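Local coordinates for Endonuclease/exonuclease/phosphatase (Beutenbergia cavernae DSM 12333, PDB 4RUW), which is of unknown specific function but belongs to the endonuclease/exonuclease/phosphatase family, with a DNase I-like fold, an Ig-like domain and a bound zinc ion, at residues V92-D100 with G108-E116; W127-L135 with G175-T183. All coordinates share one frame; numbering follows the deposited sequence. Where two conformers were deposited one is given.

Interaction 1 of 2, residues V92-D100 with G108-E116. With ZN (zinc ion), chain B.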
ATOM      1  N   VAL A  92       3.371  -3.138  12.780  1.00 12.39           N
ATOM      2  CA  VAL A  92       4.248  -2.411  11.876  1.00 12.72           C
ATOM      3  C   VAL A  92       4.938  -3.368  10.907  1.00 11.70           C
ATOM      4  O   VAL A  92       5.387  -4.450  11.284  1.00 12.93           O
ATOM      5  CB  VAL A  92       5.260  -1.496  12.630  1.00 14.85           C
ATOM      6  CG1 VAL A  92       6.129  -2.297  13.574  1.00 15.71           C
ATOM      7  CG2 VAL A  92       6.117  -0.720  11.646  1.00 15.72           C
ATOM      8  N   VAL A  93       4.974  -2.953   9.648  1.00 11.91           N
ATOM      9  CA  VAL A  93       5.674  -3.641   8.581  1.00 11.64           C
ATOM     10  C   VAL A  93       6.948  -2.855   8.301  1.00 10.83           C
ATOM     11  O   VAL A  93       6.895  -1.636   8.112  1.00 11.95           O
ATOM     12  CB  VAL A  93       4.795  -3.697   7.315  1.00 12.68           C
ATOM     13  CG1 VAL A  93       5.631  -4.077   6.099  1.00 14.23           C
ATOM     14  CG2 VAL A  93       3.615  -4.651   7.531  1.00 14.36           C
ATOM     15  N   LEU A  94       8.087  -3.542   8.311  1.00 11.09           N
ATOM     16  CA  LEU A  94       9.373  -2.920   8.025  1.00 11.42           C
ATOM     17  C   LEU A  94      10.016  -3.554   6.798  1.00 11.92           C
ATOM     18  O   LEU A  94      10.016  -4.781   6.646  1.00 13.02           O
ATOM     19  CB  LEU A  94      10.319  -3.069   9.211  1.00 12.51           C
ATOM     20  CG  LEU A  94       9.816  -2.511  10.540  1.00 12.74           C
ATOM     21  CD1 LEU A  94      10.810  -2.811  11.662  1.00 15.53           C
ATOM     22  CD2 LEU A  94       9.532  -1.018  10.450  1.00 12.49           C
ATOM     23  N   ASN A  95      10.552  -2.710   5.919  1.00 10.96           N
ATOM     24  CA  ASN A  95      11.362  -3.159   4.791  1.00 11.36           C
ATOM     25  C   ASN A  95      12.826  -2.807   5.030  1.00 10.95           C
ATOM     26  O   ASN A  95      13.127  -1.868   5.793  1.00 11.97           O
ATOM     27  CB  ASN A  95      10.921  -2.494   3.476  1.00 11.97           C
ATOM     28  CG  ASN A  95       9.435  -2.662   3.175  1.00 12.30           C
ATOM     29  OD1 ASN A  95       8.779  -1.705   2.776  1.00 13.57           O
ATOM     30  ND2 ASN A  95       8.913  -3.875   3.318  1.00 12.41           N
ATOM     31  N   GLU A  96      13.726  -3.536   4.376  0.53 11.69           N
ATOM     32  CA  GLU A  96      15.164  -3.287   4.452  0.53 12.28           C
ATOM     33  C   GLU A  96      15.710  -3.489   5.863  0.53 11.75           C
ATOM     34  O   GLU A  96      16.410  -2.637   6.410  0.53 12.34           O
ATOM     35  CB  GLU A  96      15.517  -1.903   3.910  0.53 13.85           C
ATOM     36  CG  GLU A  96      15.306  -1.769   2.415  0.53 16.11           C
ATOM     37  CD  GLU A  96      16.186  -2.721   1.626  0.53 18.94           C
ATOM     38  OE1 GLU A  96      17.425  -2.584   1.703  0.53 19.13           O
ATOM     39  OE2 GLU A  96      15.640  -3.612   0.940  0.53 19.88           O
ATOM     40  N   VAL A  97      15.391  -4.645   6.434  1.00 12.13           N
ATOM     41  CA  VAL A  97      15.921  -5.057   7.713  1.00 12.51           C
ATOM     42  C   VAL A  97      16.895  -6.199   7.440  1.00 12.87           C
ATOM     43  O   VAL A  97      16.513  -7.209   6.846  1.00 13.80           O
ATOM     44  CB  VAL A  97      14.790  -5.549   8.660  1.00 12.60           C
ATOM     45  CG1 VAL A  97      15.363  -5.867  10.033  1.00 14.46           C
ATOM     46  CG2 VAL A  97      13.661  -4.532   8.758  1.00 14.01           C
ATOM     47  N   HIS A  98      18.155  -6.028   7.838  1.00 13.01           N
ATOM     48  CA  HIS A  98      19.163  -7.052   7.571  1.00 13.68           C
ATOM     49  C   HIS A  98      19.371  -7.985   8.749  1.00 13.44           C
ATOM     50  O   HIS A  98      19.195  -7.609   9.912  1.00 15.08           O
ATOM     51  CB  HIS A  98      20.513  -6.449   7.159  1.00 13.64           C
ATOM     52  CG  HIS A  98      20.560  -6.030   5.720  1.00 13.89           C
ATOM     53  ND1 HIS A  98      21.757  -5.809   5.062  1.00 14.92           N
ATOM     54  CD2 HIS A  98      19.568  -5.800   4.834  1.00 14.41           C
ATOM     55  CE1 HIS A  98      21.474  -5.459   3.805  1.00 14.58           C
ATOM     56  NE2 HIS A  98      20.170  -5.444   3.649  1.00 15.41           N
ATOM     57  N   ARG A  99      19.745  -9.216   8.431  1.00 14.90           N
ATOM     58  CA  ARG A  99      20.204 -10.144   9.435  1.00 15.87           C
ATOM     59  C   ARG A  99      21.505 -10.717   8.891  1.00 16.14           C
ATOM     60  O   ARG A  99      21.500 -11.622   8.050  1.00 16.70           O
ATOM     61  CB  ARG A  99      19.154 -11.224   9.695  1.00 17.97           C
ATOM     62  CG  ARG A  99      19.552 -12.205  10.781  1.00 21.15           C
ATOM     63  CD  ARG A  99      18.344 -12.762  11.505  1.00 25.53           C
ATOM     64  NE  ARG A  99      17.620 -13.755  10.719  1.00 28.09           N
ATOM     65  CZ  ARG A  99      16.471 -14.305  11.101  1.00 30.48           C
ATOM     66  NH1 ARG A  99      15.911 -13.947  12.249  1.00 31.40           N
ATOM     67  NH2 ARG A  99      15.873 -15.206  10.338  1.00 31.58           N
ATOM     68  N   ASP A 100      22.619 -10.141   9.342  1.00 16.52           N
ATOM     69  CA  ASP A 100      23.935 -10.393   8.752  1.00 16.98           C
ATOM     70  C   ASP A 100      24.886 -11.056   9.734  1.00 18.72           C
ATOM     71  O   ASP A 100      24.924 -10.685  10.906  1.00 20.21           O
ATOM     72  CB  ASP A 100      24.625  -9.086   8.349  1.00 17.42           C
ATOM     73  CG  ASP A 100      23.878  -8.289   7.308  1.00 15.37           C
ATOM     74  OD1 ASP A 100      23.060  -8.846   6.527  1.00 15.74           O
ATOM     75  OD2 ASP A 100      24.137  -7.064   7.261  1.00 16.07           O
ATOM     76  N   GLY A 108      24.713  -6.704  11.430  1.00 18.77           N
ATOM     77  CA  GLY A 108      24.375  -7.568  12.545  1.00 18.91           C
ATOM     78  C   GLY A 108      22.957  -8.104  12.461  1.00 17.92           C
ATOM     79  O   GLY A 108      22.351  -8.128  11.391  1.00 17.48           O
ATOM     80  N   ASP A 109      22.425  -8.536  13.597  1.00 18.84           N
ATOM     81  CA  ASP A 109      21.094  -9.132  13.672  1.00 18.61           C
ATOM     82  C   ASP A 109      20.067  -8.038  13.971  1.00 16.78           C
ATOM     83  O   ASP A 109      19.670  -7.825  15.121  1.00 17.29           O
ATOM     84  CB  ASP A 109      21.075 -10.207  14.766  1.00 19.58           C
ATOM     85  CG  ASP A 109      19.829 -11.082  14.730  1.00 21.68           C
ATOM     86  OD1 ASP A 109      18.790 -10.656  14.180  1.00 21.01           O
ATOM     87  OD2 ASP A 109      19.890 -12.198  15.289  1.00 24.80           O
ATOM     88  N   GLN A 110      19.625  -7.336  12.934  1.00 15.67           N
ATOM     89  CA  GLN A 110      18.718  -6.211  13.165  1.00 14.66           C
ATOM     90  C   GLN A 110      17.350  -6.602  13.737  1.00 14.26           C
ATOM     91  O   GLN A 110      16.831  -5.886  14.587  1.00 14.48           O
ATOM     92  CB  GLN A 110      18.584  -5.327  11.922  1.00 13.87           C
ATOM     93  CG  GLN A 110      19.928  -4.863  11.392  1.00 13.93           C
ATOM     94  CD  GLN A 110      19.792  -3.703  10.441  1.00 13.47           C
ATOM     95  OE1 GLN A 110      19.201  -3.826   9.368  1.00 14.36           O
ATOM     96  NE2 GLN A 110      20.342  -2.559  10.830  1.00 15.00           N
ATOM     97  N   PRO A 111      16.762  -7.730  13.287  1.00 14.59           N
ATOM     98  CA  PRO A 111      15.480  -8.087  13.909  1.00 15.70           C
ATOM     99  C   PRO A 111      15.613  -8.310  15.419  1.00 15.34           C
ATOM    100  O   PRO A 111      14.745  -7.877  16.176  1.00 15.90           O
ATOM    101  CB  PRO A 111      15.096  -9.391  13.194  1.00 16.80           C
ATOM    102  CG  PRO A 111      15.770  -9.294  11.873  1.00 17.07           C
ATOM    103  CD  PRO A 111      17.074  -8.617  12.149  1.00 15.42           C
ATOM    104  N   ALA A 112      16.694  -8.948  15.857  1.00 15.42           N
ATOM    105  CA  ALA A 112      16.883  -9.185  17.281  1.00 15.77           C
ATOM    106  C   ALA A 112      17.094  -7.870  18.024  1.00 14.43           C
ATOM    107  O   ALA A 112      16.594  -7.685  19.134  1.00 15.15           O
ATOM    108  CB  ALA A 112      18.045 -10.124  17.513  1.00 17.70           C
ATOM    109  N   ARG A 113      17.832  -6.948  17.416  1.00 14.16           N
ATOM    110  CA  ARG A 113      18.090  -5.668  18.059  1.00 13.43           C
ATOM    111  C   ARG A 113      16.810  -4.827  18.167  1.00 13.36           C
ATOM    112  O   ARG A 113      16.531  -4.222  19.204  1.00 13.70           O
ATOM    113  CB  ARG A 113      19.198  -4.921  17.314  1.00 14.22           C
ATOM    114  CG  ARG A 113      19.528  -3.554  17.883  1.00 14.52           C
ATOM    115  CD  ARG A 113      19.877  -3.598  19.360  1.00 15.44           C
ATOM    116  NE  ARG A 113      20.382  -2.295  19.786  1.00 16.20           N
ATOM    117  CZ  ARG A 113      20.309  -1.819  21.024  1.00 17.27           C
ATOM    118  NH1 ARG A 113      19.754  -2.538  21.991  1.00 17.99           N
ATOM    119  NH2 ARG A 113      20.787  -0.612  21.284  1.00 17.68           N
ATOM    120  N   LEU A 114      16.025  -4.798  17.094  1.00 13.68           N
ATOM    121  CA  LEU A 114      14.761  -4.072  17.126  1.00 13.59           C
ATOM    122  C   LEU A 114      13.804  -4.680  18.154  1.00 14.01           C
ATOM    123  O   LEU A 114      13.137  -3.961  18.892  1.00 14.34           O
ATOM    124  CB  LEU A 114      14.125  -4.002  15.737  1.00 15.04           C
ATOM    125  CG  LEU A 114      14.852  -3.109  14.737  1.00 15.87           C
ATOM    126  CD1 LEU A 114      14.390  -3.426  13.322  1.00 17.83           C
ATOM    127  CD2 LEU A 114      14.602  -1.639  15.090  1.00 17.26           C
ATOM    128  N   ALA A 115      13.765  -6.006  18.223  1.00 14.59           N
ATOM    129  CA  ALA A 115      12.936  -6.684  19.216  1.00 15.07           C
ATOM    130  C   ALA A 115      13.371  -6.328  20.639  1.00 14.82           C
ATOM    131  O   ALA A 115      12.538  -6.093  21.507  1.00 15.81           O
ATOM    132  CB  ALA A 115      12.977  -8.180  19.011  1.00 16.48           C
ATOM    133  N   GLU A 116      14.678  -6.262  20.872  1.00 14.13           N
ATOM    134  CA  GLU A 116      15.181  -5.893  22.188  1.00 14.78           C
ATOM    135  C   GLU A 116      14.755  -4.469  22.555  1.00 14.32           C
ATOM    136  O   GLU A 116      14.309  -4.209  23.670  1.00 14.72           O
ATOM    137  CB  GLU A 116      16.704  -6.015  22.212  1.00 15.57           C
ATOM    138  CG  GLU A 116      17.335  -5.590  23.513  1.00 18.24           C
ATOM    139  CD  GLU A 116      18.832  -5.770  23.499  1.00 18.42           C
ATOM    140  OE1 GLU A 116      19.493  -5.282  22.551  1.00 20.03           O
ATOM    141  OE2 GLU A 116      19.343  -6.421  24.430  1.00 18.95           O
TER
HETATM  142 ZN    ZN B 501      23.566  -5.870   5.881  1.00 15.88          ZN
HETATM  143  O   HOH W   1      16.832 -12.382  14.365  1.00 28.75           O
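Asp109 OD1, which lies against the Arg99 side chain, is held by two donors. Ala112 N meets it at 3.2 Å from above the carboxylate plane; this is the N-cap bond of helix 110-118. A water molecule donates to the same Asp109 OD1 at 2.6 Å and accepts from Arg99 NH1 at the guanidinium edge. Arg99 and Asp109 lie alongside each other and point the same way, with Arg99 CD 3.4 Å from Asp109 OD1. The Arg99 chain bends at chi3 (75°), and its guanidinium stands 88° from the carboxylate plane. The charged atoms do not touch; the water bridges them.

Gln110 ties the helix start to the strand. Gln110 OE1 accepts from His98 N at 2.9 Å on an in-plane lone pair, nearly straight at 168°. Gln110 N donates in turn to His98 O. Bonds from NE2 to Thr65 O and Glu77 OE2 fix the amide rotation. Two residues after His98, Asp100 N donates to Gly108 O at 2.9 Å, from above the carbonyl plane.

The rest of the contact is apolar. Val97 and Pro111 slide past each other in opposite directions, and Val97 CG1 also rests on Gln110 CB. Leu94 and Leu114 meet tip to tip, CD1 to CD1 4.0 Å.

His98 ND1 binds zinc at 2.0 Å and Asp100 OD2 binds it at 1.9 Å. Asp100 OD1 accepts from Ser146 N, which probably steadies the carboxylate. His107 and His137 complete a four-residue zinc site of three histidines and one aspartate, built largely from the end of strand 91-98 and the loop that leads to the capped start of helix 110-118.

Interaction 2 of 2, residues W127-L135 with G175-T183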
ATOM      1  N   TRP A 127       8.255 -11.291  13.217  1.00 13.73           N
ATOM      2  CA  TRP A 127       8.582 -12.289  12.213  1.00 13.88           C
ATOM      3  C   TRP A 127       9.446 -11.671  11.125  1.00 13.27           C
ATOM      4  O   TRP A 127       9.140 -10.597  10.618  1.00 14.29           O
ATOM      5  CB  TRP A 127       7.320 -12.885  11.582  1.00 14.80           C
ATOM      6  CG  TRP A 127       7.609 -14.212  10.971  1.00 14.93           C
ATOM      7  CD1 TRP A 127       8.192 -14.449   9.761  1.00 14.83           C
ATOM      8  CD2 TRP A 127       7.385 -15.493  11.568  1.00 16.09           C
ATOM      9  NE1 TRP A 127       8.329 -15.799   9.562  1.00 15.93           N
ATOM     10  CE2 TRP A 127       7.839 -16.464  10.656  1.00 16.45           C
ATOM     11  CE3 TRP A 127       6.834 -15.912  12.783  1.00 17.47           C
ATOM     12  CZ2 TRP A 127       7.758 -17.833  10.917  1.00 18.65           C
ATOM     13  CZ3 TRP A 127       6.758 -17.269  13.044  1.00 18.55           C
ATOM     14  CH2 TRP A 127       7.216 -18.213  12.116  1.00 19.00           C
ATOM     15  N   PHE A 128      10.519 -12.368  10.765  1.00 13.23           N
ATOM     16  CA  PHE A 128      11.426 -11.947   9.703  1.00 13.47           C
ATOM     17  C   PHE A 128      11.186 -12.833   8.481  1.00 12.73           C
ATOM     18  O   PHE A 128      11.281 -14.067   8.567  1.00 14.75           O
ATOM     19  CB  PHE A 128      12.866 -12.107  10.198  1.00 14.32           C
ATOM     20  CG  PHE A 128      13.936 -11.840   9.164  1.00 15.08           C
ATOM     21  CD1 PHE A 128      14.427 -10.560   8.968  1.00 15.20           C
ATOM     22  CD2 PHE A 128      14.500 -12.880   8.432  1.00 16.12           C
ATOM     23  CE1 PHE A 128      15.448 -10.316   8.058  1.00 15.86           C
ATOM     24  CE2 PHE A 128      15.519 -12.638   7.513  1.00 16.58           C
ATOM     25  CZ  PHE A 128      15.991 -11.358   7.328  1.00 16.25           C
ATOM     26  N   GLY A 129      10.864 -12.212   7.350  1.00 12.32           N
ATOM     27  CA  GLY A 129      10.626 -12.938   6.116  1.00 12.92           C
ATOM     28  C   GLY A 129      11.751 -12.671   5.138  1.00 12.37           C
ATOM     29  O   GLY A 129      11.830 -11.591   4.557  1.00 12.77           O
ATOM     30  N   LEU A 130      12.626 -13.653   4.969  1.00 12.43           N
ATOM     31  CA  LEU A 130      13.794 -13.522   4.116  1.00 12.81           C
ATOM     32  C   LEU A 130      13.439 -13.131   2.683  1.00 12.99           C
ATOM     33  O   LEU A 130      12.535 -13.718   2.086  1.00 13.69           O
ATOM     34  CB  LEU A 130      14.524 -14.861   4.104  1.00 15.42           C
ATOM     35  CG  LEU A 130      15.759 -14.978   3.224  1.00 17.30           C
ATOM     36  CD1 LEU A 130      16.865 -14.099   3.750  1.00 18.44           C
ATOM     37  CD2 LEU A 130      16.200 -16.436   3.152  1.00 19.71           C
ATOM     38  N   THR A 131      14.171 -12.164   2.129  1.00 12.51           N
ATOM     39  CA  THR A 131      14.015 -11.794   0.724  1.00 12.99           C
ATOM     40  C   THR A 131      15.251 -12.091  -0.129  1.00 13.04           C
ATOM     41  O   THR A 131      15.128 -12.324  -1.331  1.00 14.31           O
ATOM     42  CB  THR A 131      13.667 -10.290   0.525  1.00 13.13           C
ATOM     43  OG1 THR A 131      14.834  -9.490   0.728  1.00 15.60           O
ATOM     44  CG2 THR A 131      12.570  -9.840   1.470  1.00 13.50           C
ATOM     45  N   GLU A 132      16.437 -12.055   0.472  1.00 13.32           N
ATOM     46  CA  GLU A 132      17.669 -12.121  -0.304  1.00 13.98           C
ATOM     47  C   GLU A 132      18.833 -12.464   0.606  1.00 14.05           C
ATOM     48  O   GLU A 132      18.867 -12.020   1.749  1.00 14.55           O
ATOM     49  CB  GLU A 132      17.936 -10.767  -0.976  1.00 14.95           C
ATOM     50  CG  GLU A 132      19.123 -10.798  -1.934  1.00 16.05           C
ATOM     51  CD  GLU A 132      19.336  -9.506  -2.694  1.00 18.98           C
ATOM     52  OE1 GLU A 132      18.452  -8.621  -2.653  1.00 20.43           O
ATOM     53  OE2 GLU A 132      20.394  -9.389  -3.349  1.00 21.41           O
ATOM     54  N   VAL A 133      19.792 -13.238   0.102  1.00 14.75           N
ATOM     55  CA  VAL A 133      21.027 -13.497   0.839  1.00 16.71           C
ATOM     56  C   VAL A 133      22.238 -13.001   0.069  1.00 17.26           C
ATOM     57  O   VAL A 133      22.159 -12.751  -1.134  1.00 18.36           O
ATOM     58  CB  VAL A 133      21.215 -14.994   1.161  1.00 18.04           C
ATOM     59  CG1 VAL A 133      20.064 -15.489   2.019  1.00 18.79           C
ATOM     60  CG2 VAL A 133      21.338 -15.811  -0.117  1.00 19.47           C
ATOM     61  N   ASP A 134      23.350 -12.845   0.785  1.00 18.05           N
ATOM     62  CA  ASP A 134      24.647 -12.521   0.193  1.00 19.77           C
ATOM     63  C   ASP A 134      24.613 -11.257  -0.654  1.00 19.69           C
ATOM     64  O   ASP A 134      24.891 -11.285  -1.857  1.00 21.48           O
ATOM     65  CB  ASP A 134      25.188 -13.707  -0.606  1.00 22.27           C
ATOM     66  CG  ASP A 134      25.422 -14.923   0.263  1.00 25.52           C
ATOM     67  OD1 ASP A 134      25.425 -14.776   1.505  1.00 26.29           O
ATOM     68  OD2 ASP A 134      25.614 -16.024  -0.292  1.00 29.97           O
ATOM     69  N   LEU A 135      24.280 -10.147  -0.003  1.00 19.20           N
ATOM     70  CA  LEU A 135      24.175  -8.858  -0.660  1.00 19.46           C
ATOM     71  C   LEU A 135      25.498  -8.113  -0.611  1.00 20.24           C
ATOM     72  O   LEU A 135      26.276  -8.269   0.333  1.00 20.76           O
ATOM     73  CB  LEU A 135      23.101  -8.005   0.020  1.00 18.69           C
ATOM     74  CG  LEU A 135      21.673  -8.567   0.074  1.00 18.46           C
ATOM     75  CD1 LEU A 135      21.452  -9.459   1.294  1.00 19.27           C
ATOM     76  CD2 LEU A 135      20.640  -7.453   0.039  1.00 19.80           C
ATOM     77  N   GLY A 175      18.253 -16.019 -12.255  1.00 19.55           N
ATOM     78  CA  GLY A 175      19.097 -15.387 -11.250  1.00 19.77           C
ATOM     79  C   GLY A 175      18.646 -15.568  -9.812  1.00 19.70           C
ATOM     80  O   GLY A 175      17.702 -16.299  -9.527  1.00 20.17           O
ATOM     81  N   LYS A 176      19.336 -14.929  -8.884  1.00 20.42           N
ATOM     82  CA  LYS A 176      19.033 -15.087  -7.474  1.00 21.00           C
ATOM     83  C   LYS A 176      17.692 -14.434  -7.058  1.00 20.26           C
ATOM     84  O   LYS A 176      17.271 -13.528  -7.644  1.00 20.23           O
ATOM     85  CB  LYS A 176      20.158 -14.527  -6.581  1.00 22.70           C
ATOM     86  CG  LYS A 176      20.166 -13.046  -6.548  1.00 22.60           C
ATOM     87  CD  LYS A 176      21.353 -12.384  -5.864  1.00 22.59           C
ATOM     88  CE  LYS A 176      21.402 -12.637  -4.391  1.00 22.37           C
ATOM     89  NZ  LYS A 176      22.323 -11.676  -3.745  1.00 23.61           N
ATOM     90  N   LEU A 177      17.127 -14.941  -6.013  1.00 19.47           N
ATOM     91  CA  LEU A 177      15.931 -14.324  -5.475  1.00 19.22           C
ATOM     92  C   LEU A 177      16.291 -13.058  -4.700  1.00 15.47           C
ATOM     93  O   LEU A 177      17.301 -13.013  -3.993  1.00 15.56           O
ATOM     94  CB  LEU A 177      15.171 -15.324  -4.620  1.00 23.71           C
ATOM     95  CG  LEU A 177      14.520 -16.400  -5.490  1.00 28.30           C
ATOM     96  CD1 LEU A 177      14.075 -17.583  -4.650  1.00 29.96           C
ATOM     97  CD2 LEU A 177      13.352 -15.809  -6.268  1.00 29.82           C
ATOM     98  N   ARG A 178      15.470 -12.024  -4.871  1.00 13.55           N
ATOM     99  CA  ARG A 178      15.723 -10.719  -4.271  1.00 13.24           C
ATOM    100  C   ARG A 178      14.539 -10.162  -3.486  1.00 12.86           C
ATOM    101  O   ARG A 178      14.738  -9.337  -2.587  1.00 14.63           O
ATOM    102  CB  ARG A 178      16.113  -9.698  -5.339  1.00 14.78           C
ATOM    103  CG  ARG A 178      17.348 -10.078  -6.128  1.00 15.90           C
ATOM    104  CD  ARG A 178      17.602  -9.108  -7.269  1.00 18.24           C
ATOM    105  NE  ARG A 178      18.707  -9.574  -8.103  1.00 20.21           N
ATOM    106  CZ  ARG A 178      19.988  -9.287  -7.890  1.00 21.90           C
ATOM    107  NH1 ARG A 178      20.341  -8.517  -6.869  1.00 23.77           N
ATOM    108  NH2 ARG A 178      20.918  -9.776  -8.701  1.00 23.21           N
ATOM    109  N   ARG A 179      13.318 -10.574  -3.831  1.00 12.31           N
ATOM    110  CA  ARG A 179      12.111  -9.990  -3.244  1.00 12.13           C
ATOM    111  C   ARG A 179      11.202 -11.110  -2.767  1.00 11.72           C
ATOM    112  O   ARG A 179      11.188 -12.203  -3.354  1.00 12.75           O
ATOM    113  CB  ARG A 179      11.357  -9.154  -4.285  1.00 12.48           C
ATOM    114  CG  ARG A 179      12.198  -8.073  -4.955  1.00 13.34           C
ATOM    115  CD  ARG A 179      12.733  -7.051  -3.978  1.00 13.89           C
ATOM    116  NE  ARG A 179      13.569  -6.080  -4.674  1.00 14.36           N
ATOM    117  CZ  ARG A 179      14.094  -5.001  -4.110  1.00 16.09           C
ATOM    118  NH1 ARG A 179      13.863  -4.755  -2.829  1.00 18.20           N
ATOM    119  NH2 ARG A 179      14.836  -4.168  -4.831  1.00 17.61           N
ATOM    120  N   SER A 180      10.426 -10.859  -1.719  1.00 11.42           N
ATOM    121  CA  SER A 180       9.439 -11.842  -1.281  1.00 11.05           C
ATOM    122  C   SER A 180       8.277 -11.186  -0.560  1.00 11.49           C
ATOM    123  O   SER A 180       8.334 -10.000  -0.205  1.00 12.19           O
ATOM    124  CB  SER A 180      10.078 -12.905  -0.383  1.00 12.67           C
ATOM    125  OG  SER A 180      10.462 -12.351   0.865  1.00 13.13           O
ATOM    126  N   LEU A 181       7.227 -11.971  -0.355  1.00 11.93           N
ATOM    127  CA  LEU A 181       6.044 -11.571   0.386  1.00 11.47           C
ATOM    128  C   LEU A 181       6.010 -12.344   1.696  1.00 11.62           C
ATOM    129  O   LEU A 181       6.210 -13.563   1.699  1.00 12.76           O
ATOM    130  CB  LEU A 181       4.806 -11.913  -0.436  1.00 12.76           C
ATOM    131  CG  LEU A 181       3.464 -11.884   0.287  1.00 13.62           C
ATOM    132  CD1 LEU A 181       3.075 -10.470   0.652  1.00 15.42           C
ATOM    133  CD2 LEU A 181       2.392 -12.546  -0.557  1.00 14.35           C
ATOM    134  N   LEU A 182       5.781 -11.635   2.801  1.00 11.45           N
ATOM    135  CA  LEU A 182       5.607 -12.250   4.112  1.00 11.68           C
ATOM    136  C   LEU A 182       4.153 -12.090   4.538  1.00 11.76           C
ATOM    137  O   LEU A 182       3.622 -10.986   4.531  1.00 12.71           O
ATOM    138  CB  LEU A 182       6.517 -11.578   5.140  1.00 11.85           C
ATOM    139  CG  LEU A 182       6.265 -11.940   6.605  1.00 12.95           C
ATOM    140  CD1 LEU A 182       6.441 -13.440   6.834  1.00 14.55           C
ATOM    141  CD2 LEU A 182       7.170 -11.130   7.518  1.00 14.12           C
ATOM    142  N   THR A 183       3.509 -13.194   4.907  1.00 11.98           N
ATOM    143  CA  THR A 183       2.131 -13.143   5.373  1.00 12.68           C
ATOM    144  C   THR A 183       2.029 -13.755   6.762  1.00 12.61           C
ATOM    145  O   THR A 183       2.536 -14.849   7.002  1.00 13.67           O
ATOM    146  CB  THR A 183       1.191 -13.896   4.401  1.00 13.71           C
ATOM    147  OG1 THR A 183       1.261 -13.275   3.112  1.00 14.07           O
ATOM    148  CG2 THR A 183      -0.244 -13.886   4.907  1.00 15.08           C
TER
HETATM  149  O   HOH W   2       9.334 -11.093   3.107  1.00 13.56           O
HETATM  150  O   HOH W   3      16.062  -7.611  -1.013  1.00 21.49           O
HETATM  151  O   HOH W   4      13.151 -13.924  -2.237  1.00 29.03           O
HETATM  152  O   HOH W   5      18.672  -7.148  -4.867  1.00 28.82           O
HETATM  153  O   HOH W   6      18.906 -14.574  -2.420  1.00 17.32           O
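Strand 125-133 passes strand 179-188 of the other sheet at a classic beta bulge, where Thr131 and Glu132 face Asn147 of the neighbouring strand 146-153. The short strand axes are nearly antiparallel and come within 5.6 Å. Side chains and waters make the polar links between them.

Lys176 NZ is gripped near the strand end. It donates to Val133 O at 2.8 Å, nearly along the C=O axis, and forms a salt bridge to Glu132 OE2 at 3.0 Å, using the anti lone pair. A weak bond reaches Asp134 O. The Glu132 chain is extended and crosses Lys176 at about a right angle. Arg178 runs beside Glu132. Its NH1 is a long 3.6 Å from Glu132 OE2, an attraction of charges alone, and a water joins NH1 to Glu132 OE1. The stronger partner of Arg178 is Glu172, in a salt bridge through NH2. Lys176 CD covers part of one guanidinium face.

Ser180 OG donates to Leu130 O at 2.8 Å, from above the carbonyl plane; chi1 of 69° places OG between the backbone N and the carbonyl carbon, within reach. A water donates to both Ser180 OG and Gly129 O. Beyond it, Leu182 CD1 meets Trp127 CD1 at 3.6 Å, the side chains crossing at about a right angle.

This contact joins the two sheets at one edge of the DNase I-like beta sandwich, where strand 125-133 is outermost.

Both interactions reach the sheet that holds strands 91-98 and 125-133. Interaction 1 closes a helix onto the strand end beside the zinc ion, mainly with backbone and amide bonds over an apolar base. Its Leu94, Val97 and Leu114 are buried, while Arg99 and Asp109 are exposed. Interaction 2 joins that sheet to the second one through salt bridges, waters and side-chain bonds to carbonyls, with a small apolar patch at Trp127. There Ser180 and Leu182 are buried, and the Glu132-Lys176-Arg178 network is partly exposed. Phe128 connects the two: it takes a cation-pi contact from Arg99, and Phe128 CD1 lies 3.4 Å from Pro111 CG. Leu135 CD2 packs 4.2 Å from His98 NE2, near the metal site.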